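Local coordinates for protein multicopper oxidase (Uncultured bacterium, PDB 4E9X) that probably oxidises substrates at a mononuclear copper and passes the electrons to a trinuclear copper cluster, where dioxygen is reduced to water, at residues P176-R182 / W286-D292; N245-F251 / P269-Y275. One frame throughout, in Å; residues are numbered along the deposited sequence. Where two conformers were deposited one is given.

Contact 1: residues P176-R182 / W286-D292; sequences PLTQPLR and WKDKDYD
Lys289 NZ is held between two backbone carbonyls, donating to Pro176 O at 2.8 Å and to Thr178 O at 2.9 Å. Pro176, which follows a cis peptide bond, shares its oxygen with Trp286, whose NE1 donates to Pro176 O at 3.2 Å. To reach in, the Lys289 side chain runs t, p, t, t. A second polar knot forms where Gln179 (chi1 m, chi2 m) turns its carboxamide onto the backbone on both sides of Tyr291: Gln179 NE2 donates to Asp290 O at 3.0 Å, and Asp292 N donates to Gln179 OE1 at 3.0 Å. The side chain thus pairs with the extended 290-292 backbone much as a neighbouring strand would. A type II turn from Trp286 to Lys289, with positive phi at Asp288 and a Lys289 N to Trp286 O bond of 3.2 Å, reverses the chain between Trp286 and Lys289.

Outward from these bonds, the Arg182 guanidinium lies flat on the Tyr291 ring (centres 3.8 Å apart, planes at 13°) in a cation-pi stack, while Arg182 NE pairs with Glu274. Water 3 bridges Arg182 NH2 (2.9 Å) and Trp286 O (2.8 Å); water 4 bridges Arg182 NH2 and Lys289 O (both 2.8 Å). Pro180 CD makes a CH-pi contact 4.0 Å from the centroid of the six-membered ring of Trp286, and Pro180 CG meets Tyr291 CD1 at 3.9 Å.

So the irregular loop between strands 270-275 and 306-308 is laid across the lead-in to edge strand 181-183 of the second cupredoxin-type domain, the Trp286 ring also touching Val272 and Glu274 of strand 270-275.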
loop_
_atom_site.group_PDB
_atom_site.type_symbol
_atom_site.label_atom_id
_atom_site.label_comp_id
_atom_site.label_asym_id
_atom_site.label_seq_id
_atom_site.Cartn_x
_atom_site.Cartn_y
_atom_site.Cartn_z
ATOM N N PRO A 176 25.228 -4.110 -1.344
ATOM C CA PRO A 176 26.088 -2.944 -1.095
ATOM C C PRO A 176 26.528 -2.099 -2.274
ATOM O O PRO A 176 27.370 -1.220 -2.094
ATOM C CB PRO A 176 27.353 -3.610 -0.520
ATOM C CG PRO A 176 27.436 -4.881 -1.307
ATOM C CD PRO A 176 25.975 -5.375 -1.362
ATOM N N LEU A 177 25.953 -2.357 -3.440
ATOM C CA LEU A 177 26.334 -1.637 -4.674
ATOM C C LEU A 177 25.642 -0.299 -4.803
ATOM O O LEU A 177 25.937 0.463 -5.736
ATOM C CB LEU A 177 26.095 -2.483 -5.915
ATOM C CG LEU A 177 26.899 -3.799 -5.969
ATOM C CD1 LEU A 177 26.658 -4.498 -7.312
ATOM C CD2 LEU A 177 28.377 -3.543 -5.697
ATOM N N THR A 178 24.721 0.025 -3.916
ATOM C CA THR A 178 24.194 1.387 -3.818
ATOM C C THR A 178 25.305 2.300 -3.300
ATOM O O THR A 178 26.428 1.881 -3.049
ATOM C CB THR A 178 22.966 1.387 -2.888
ATOM O OG1 THR A 178 23.412 0.725 -1.707
ATOM C CG2 THR A 178 21.802 0.606 -3.445
ATOM N N GLN A 179 24.985 3.580 -3.145
ATOM C CA GLN A 179 25.964 4.583 -2.676
ATOM C C GLN A 179 25.342 5.348 -1.509
ATOM O O GLN A 179 24.106 5.506 -1.452
ATOM C CB GLN A 179 26.260 5.587 -3.805
ATOM C CG GLN A 179 27.010 4.921 -4.954
ATOM C CD GLN A 179 28.499 4.884 -4.703
ATOM O OE1 GLN A 179 28.986 5.585 -3.824
ATOM N NE2 GLN A 179 29.176 4.050 -5.475
ATOM N N PRO A 180 26.171 5.871 -0.645
ATOM C CA PRO A 180 25.675 6.687 0.459
ATOM C C PRO A 180 25.157 8.021 -0.014
ATOM O O PRO A 180 25.528 8.560 -1.067
ATOM C CB PRO A 180 26.954 6.912 1.335
ATOM C CG PRO A 180 28.116 6.752 0.364
ATOM C CD PRO A 180 27.643 5.698 -0.625
ATOM N N LEU A 181 24.286 8.586 0.818
ATOM C CA LEU A 181 23.735 9.944 0.658
ATOM C C LEU A 181 24.542 10.803 1.627
ATOM O O LEU A 181 24.325 10.770 2.860
ATOM C CB LEU A 181 22.232 9.911 0.938
ATOM C CG LEU A 181 21.336 11.042 0.462
ATOM C CD1 LEU A 181 19.856 10.705 0.646
ATOM C CD2 LEU A 181 21.669 12.341 1.179
ATOM N N ARG A 182 25.536 11.545 1.098
ATOM C CA ARG A 182 26.466 12.295 1.939
ATOM C C ARG A 182 25.962 13.705 2.159
ATOM O O ARG A 182 25.638 14.422 1.194
ATOM C CB ARG A 182 27.896 12.308 1.335
ATOM C CG ARG A 182 28.468 10.888 1.379
ATOM C CD ARG A 182 29.960 10.903 1.054
ATOM N NE ARG A 182 30.533 9.590 1.186
ATOM C CZ ARG A 182 31.728 9.250 0.748
ATOM N NH1 ARG A 182 32.488 10.106 0.107
ATOM N NH2 ARG A 182 32.176 7.996 0.919
ATOM N N TRP A 286 30.874 0.710 4.850
ATOM C CA TRP A 286 31.214 1.515 3.663
ATOM C C TRP A 286 32.443 2.356 3.888
ATOM O O TRP A 286 32.653 3.388 3.210
ATOM C CB TRP A 286 29.967 2.290 3.251
ATOM C CG TRP A 286 29.115 1.606 2.213
ATOM C CD1 TRP A 286 29.371 0.482 1.509
ATOM C CD2 TRP A 286 27.823 2.077 1.776
ATOM N NE1 TRP A 286 28.329 0.167 0.624
ATOM C CE2 TRP A 286 27.367 1.147 0.789
ATOM C CE3 TRP A 286 27.019 3.166 2.150
ATOM C CZ2 TRP A 286 26.121 1.318 0.155
ATOM C CZ3 TRP A 286 25.795 3.326 1.505
ATOM C CH2 TRP A 286 25.357 2.421 0.529
ATOM N N LYS A 287 33.322 1.949 4.798
ATOM C CA LYS A 287 34.597 2.671 4.929
ATOM C C LYS A 287 35.370 2.611 3.613
ATOM O O LYS A 287 35.415 1.570 2.948
ATOM C CB LYS A 287 35.398 2.061 6.084
ATOM C CG LYS A 287 36.825 2.584 6.176
ATOM C CD LYS A 287 37.637 1.745 7.142
ATOM C CE LYS A 287 39.082 2.209 7.077
ATOM N NZ LYS A 287 39.216 3.700 7.000
ATOM N N ASP A 288 35.972 3.673 3.126
ATOM C CA ASP A 288 36.647 3.494 1.804
ATOM C C ASP A 288 35.808 3.067 0.612
ATOM O O ASP A 288 36.228 2.525 -0.428
ATOM C CB ASP A 288 37.823 2.481 1.884
ATOM C CG ASP A 288 38.861 2.967 2.859
ATOM O OD1 ASP A 288 39.186 4.179 2.797
ATOM O OD2 ASP A 288 39.346 2.144 3.661
ATOM N N LYS A 289 34.516 3.310 0.641
ATOM C CA LYS A 289 33.637 3.142 -0.547
ATOM C C LYS A 289 34.164 3.845 -1.758
ATOM O O LYS A 289 34.626 4.988 -1.648
ATOM C CB LYS A 289 32.301 3.754 -0.138
ATOM C CG LYS A 289 31.190 3.715 -1.175
ATOM C CD LYS A 289 30.891 2.262 -1.647
ATOM C CE LYS A 289 29.468 2.249 -2.139
ATOM N NZ LYS A 289 29.122 0.903 -2.674
ATOM N N ASP A 290 34.112 3.248 -2.923
ATOM C CA ASP A 290 34.407 3.944 -4.194
ATOM C C ASP A 290 33.173 4.789 -4.509
ATOM O O ASP A 290 32.190 4.296 -5.081
ATOM C CB ASP A 290 34.731 2.931 -5.259
ATOM C CG ASP A 290 35.086 3.496 -6.611
ATOM O OD1 ASP A 290 34.988 4.732 -6.827
ATOM O OD2 ASP A 290 35.495 2.669 -7.478
ATOM N N TYR A 291 33.218 6.059 -4.116
ATOM C CA TYR A 291 32.039 6.891 -4.057
ATOM C C TYR A 291 31.615 7.528 -5.369
ATOM O O TYR A 291 32.456 8.042 -6.132
ATOM C CB TYR A 291 32.375 8.008 -3.054
ATOM C CG TYR A 291 31.303 9.046 -2.851
ATOM C CD1 TYR A 291 30.022 8.721 -2.425
ATOM C CD2 TYR A 291 31.589 10.386 -3.067
ATOM C CE1 TYR A 291 29.059 9.721 -2.254
ATOM C CE2 TYR A 291 30.679 11.411 -2.890
ATOM C CZ TYR A 291 29.399 11.047 -2.480
ATOM O OH TYR A 291 28.470 12.038 -2.265
ATOM N N ASP A 292 30.312 7.548 -5.610
ATOM C CA ASP A 292 29.685 8.240 -6.729
ATOM C C ASP A 292 28.802 9.390 -6.210
ATOM O O ASP A 292 27.698 9.135 -5.733
ATOM C CB ASP A 292 28.820 7.258 -7.516
ATOM C CG ASP A 292 28.072 7.921 -8.628
ATOM O OD1 ASP A 292 28.318 9.109 -8.925
ATOM O OD2 ASP A 292 27.182 7.215 -9.229
HETATM O O HOH W 1 25.669 9.585 -3.714
HETATM O O HOH W 2 25.825 11.835 -1.859
HETATM O O HOH W 3 31.379 5.894 2.762
HETATM O O HOH W 4 34.750 7.015 0.305
#

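Contact 2: residues N245-F251 / P269-Y275; sequences NPGRFIF and PITVIEY
Tyr275 lays its ring under the backbone of Pro246: Pro246 CA sits 3.4 Å from the centroid of the Tyr275 ring, 13° off the normal, a tight CH-pi contact, with Pro246 CG 3.9 Å from Tyr275 CD2. Tyr275 has chi1 m, and its hydroxyl accepts from the backbone, Asn245 N to Tyr275 OH being 3.0 Å; the same hydroxyl is hydrogen-bonded to His208.

From here the segments run antiparallel, strand axes 4.2 Å apart at closest and at 153°. Tyr275 N donates to Gly247 O at 3.2 Å. Two hydrogen-bonded pairs follow: Phe249 N to Ile273 O 2.9 Å and Ile273 N to Phe249 O 2.7 Å, then Phe251 N to Thr271 O and Thr271 N to Phe251 O, both 2.9 Å. Between these two lies the non-hydrogen-bonded pair Ile250 with Val272 (CA to CA 4.1 Å); another, Arg248 with Glu274 (CA to CA 4.8 Å), precedes Phe249 with Ile273.

This is a strand pair within a cupredoxin-type domain, the unit from which multicopper oxidases are built. Strand 248-253 carries the copper ligand His252, and the Ile250 side chain lies about 4 Å from a bound copper; there Ile250 also packs on Val75 of the second subunit.

Ile250, Val272, Arg248 and Glu274 share one face, where Ile250 CG1 touches Ile270 CG2 at 3.6 Å and the guanidinium of Arg248 leads off to Asp281. Phe249, Phe251, Thr271 and Ile273 take the other. There Phe251 (chi1 t) brings CD1 within 3.8 Å of Ile273 CD1, while Phe251 CB meets Thr271 CG2 at 3.8 Å.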
loop_
_atom_site.group_PDB
_atom_site.type_symbol
_atom_site.label_atom_id
_atom_site.label_comp_id
_atom_site.label_asym_id
_atom_site.label_seq_id
_atom_site.Cartn_x
_atom_site.Cartn_y
_atom_site.Cartn_z
ATOM N N ASN A 245 21.292 16.316 12.473
ATOM C CA ASN A 245 21.557 15.274 13.470
ATOM C C ASN A 245 22.702 14.397 13.030
ATOM O O ASN A 245 22.521 13.303 12.488
ATOM C CB ASN A 245 20.303 14.416 13.608
ATOM C CG ASN A 245 20.513 13.341 14.673
ATOM O OD1 ASN A 245 21.453 13.404 15.511
ATOM N ND2 ASN A 245 19.622 12.339 14.665
ATOM N N PRO A 246 23.936 14.876 13.203
ATOM C CA PRO A 246 25.070 14.116 12.613
ATOM C C PRO A 246 25.194 12.700 13.164
ATOM O O PRO A 246 25.190 12.452 14.374
ATOM C CB PRO A 246 26.301 14.964 13.068
ATOM C CG PRO A 246 25.718 16.368 13.079
ATOM C CD PRO A 246 24.354 16.190 13.735
ATOM N N GLY A 247 25.406 11.767 12.263
ATOM C CA GLY A 247 25.563 10.349 12.558
ATOM C C GLY A 247 25.772 9.591 11.251
ATOM O O GLY A 247 25.932 10.241 10.189
ATOM N N ARG A 248 25.737 8.285 11.311
ATOM C CA ARG A 248 25.593 7.447 10.128
ATOM C C ARG A 248 24.222 6.771 10.283
ATOM O O ARG A 248 24.061 5.921 11.166
ATOM C CB ARG A 248 26.677 6.395 9.974
ATOM C CG ARG A 248 28.050 6.990 9.736
ATOM C CD ARG A 248 29.117 5.969 9.340
ATOM N NE ARG A 248 29.343 4.941 10.353
ATOM C CZ ARG A 248 30.355 4.989 11.241
ATOM N NH1 ARG A 248 31.230 6.000 11.274
ATOM N NH2 ARG A 248 30.467 3.994 12.101
ATOM N N PHE A 249 23.280 7.193 9.446
ATOM C CA PHE A 249 21.893 6.785 9.609
ATOM C C PHE A 249 21.384 6.070 8.368
ATOM O O PHE A 249 21.208 6.649 7.302
ATOM C CB PHE A 249 21.050 8.039 9.911
ATOM C CG PHE A 249 21.204 8.483 11.365
ATOM C CD1 PHE A 249 20.753 7.690 12.413
ATOM C CD2 PHE A 249 21.765 9.733 11.634
ATOM C CE1 PHE A 249 20.843 8.148 13.705
ATOM C CE2 PHE A 249 21.861 10.182 12.969
ATOM C CZ PHE A 249 21.379 9.370 14.003
ATOM N N ILE A 250 21.134 4.763 8.507
ATOM C CA ILE A 250 20.666 3.972 7.349
ATOM C C ILE A 250 19.314 4.465 6.926
ATOM O O ILE A 250 18.526 5.027 7.693
ATOM C CB ILE A 250 20.746 2.495 7.749
ATOM C CG1 ILE A 250 20.727 1.476 6.614
ATOM C CG2 ILE A 250 19.647 2.115 8.720
ATOM C CD1 ILE A 250 21.029 0.050 7.072
ATOM N N PHE A 251 18.986 4.237 5.640
ATOM C CA PHE A 251 17.780 4.819 5.014
ATOM C C PHE A 251 17.399 3.722 4.022
ATOM O O PHE A 251 18.182 3.403 3.128
ATOM C CB PHE A 251 18.193 6.133 4.379
ATOM C CG PHE A 251 17.102 7.023 3.707
ATOM C CD1 PHE A 251 17.476 8.188 3.074
ATOM C CD2 PHE A 251 15.731 6.712 3.731
ATOM C CE1 PHE A 251 16.578 9.063 2.469
ATOM C CE2 PHE A 251 14.863 7.572 3.093
ATOM C CZ PHE A 251 15.239 8.707 2.464
ATOM N N PRO A 269 17.142 -2.058 -1.400
ATOM C CA PRO A 269 17.182 -0.581 -1.477
ATOM C C PRO A 269 17.578 -0.018 -0.136
ATOM O O PRO A 269 16.728 0.334 0.703
ATOM C CB PRO A 269 15.734 -0.198 -1.903
ATOM C CG PRO A 269 15.043 -1.500 -2.154
ATOM C CD PRO A 269 15.729 -2.541 -1.289
ATOM N N ILE A 270 18.896 0.028 0.057
ATOM C CA ILE A 270 19.483 0.542 1.289
ATOM C C ILE A 270 20.543 1.596 0.944
ATOM O O ILE A 270 21.409 1.288 0.112
ATOM C CB ILE A 270 20.166 -0.580 2.093
ATOM C CG1 ILE A 270 19.239 -1.735 2.424
ATOM C CG2 ILE A 270 20.851 0.017 3.339
ATOM C CD1 ILE A 270 19.924 -2.945 3.044
ATOM N N THR A 271 20.507 2.749 1.593
ATOM C CA THR A 271 21.610 3.677 1.573
ATOM C C THR A 271 21.901 4.074 3.019
ATOM O O THR A 271 21.252 3.548 3.952
ATOM C CB THR A 271 21.321 4.877 0.653
ATOM O OG1 THR A 271 22.500 5.734 0.650
ATOM C CG2 THR A 271 20.131 5.690 1.110
ATOM N N VAL A 272 22.891 4.941 3.204
ATOM C CA VAL A 272 23.205 5.487 4.539
ATOM C C VAL A 272 23.313 6.989 4.368
ATOM O O VAL A 272 24.015 7.470 3.432
ATOM C CB VAL A 272 24.538 4.929 5.049
ATOM C CG1 VAL A 272 24.905 5.490 6.411
ATOM C CG2 VAL A 272 24.492 3.420 5.091
ATOM N N ILE A 273 22.620 7.734 5.224
ATOM C CA ILE A 273 22.841 9.184 5.344
ATOM C C ILE A 273 24.117 9.309 6.141
ATOM O O ILE A 273 24.113 9.054 7.367
ATOM C CB ILE A 273 21.663 9.869 6.023
ATOM C CG1 ILE A 273 20.353 9.571 5.215
ATOM C CG2 ILE A 273 21.956 11.339 6.145
ATOM C CD1 ILE A 273 19.112 9.879 6.027
ATOM N N GLU A 274 25.204 9.681 5.464
ATOM C CA GLU A 274 26.530 9.805 6.080
ATOM C C GLU A 274 26.802 11.275 6.284
ATOM O O GLU A 274 26.906 12.034 5.304
ATOM C CB GLU A 274 27.590 9.279 5.125
ATOM C CG GLU A 274 27.624 7.735 4.968
ATOM C CD GLU A 274 28.739 7.327 4.042
ATOM O OE1 GLU A 274 29.392 8.189 3.394
ATOM O OE2 GLU A 274 28.947 6.111 3.913
ATOM N N TYR A 275 26.949 11.698 7.539
ATOM C CA TYR A 275 27.326 13.101 7.751
ATOM C C TYR A 275 28.852 13.269 7.702
ATOM O O TYR A 275 29.619 12.458 8.281
ATOM C CB TYR A 275 26.847 13.637 9.087
ATOM C CG TYR A 275 25.361 13.982 9.222
ATOM C CD1 TYR A 275 24.364 12.983 9.209
ATOM C CD2 TYR A 275 24.993 15.290 9.413
ATOM C CE1 TYR A 275 23.027 13.358 9.352
ATOM C CE2 TYR A 275 23.693 15.673 9.601
ATOM C CZ TYR A 275 22.698 14.697 9.557
ATOM O OH TYR A 275 21.407 15.083 9.774
#

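Coming from the N terminus, the first of the four segments the chain reaches is 176-182. It runs past the copper ligand His206, just after strand 201-205, into strand 248-253, which carries the ligand His252, and forms contact 2 where 269-275 returns beside 245-251, closing a short loop. It then goes on to 286-292, which meets 176-182 and closes contact 1 over 104 residues. Contact 2 is therefore nested wholly inside contact 1. The two, with centres 11 Å apart, meet along strand 270-275, which lies between 181-183 and 248-253 in one sheet: Thr271 OG1 to Gln179 O is 2.7 Å and Thr178 OG1 to Ile270 O is 2.8 Å, both probable hydrogen bonds.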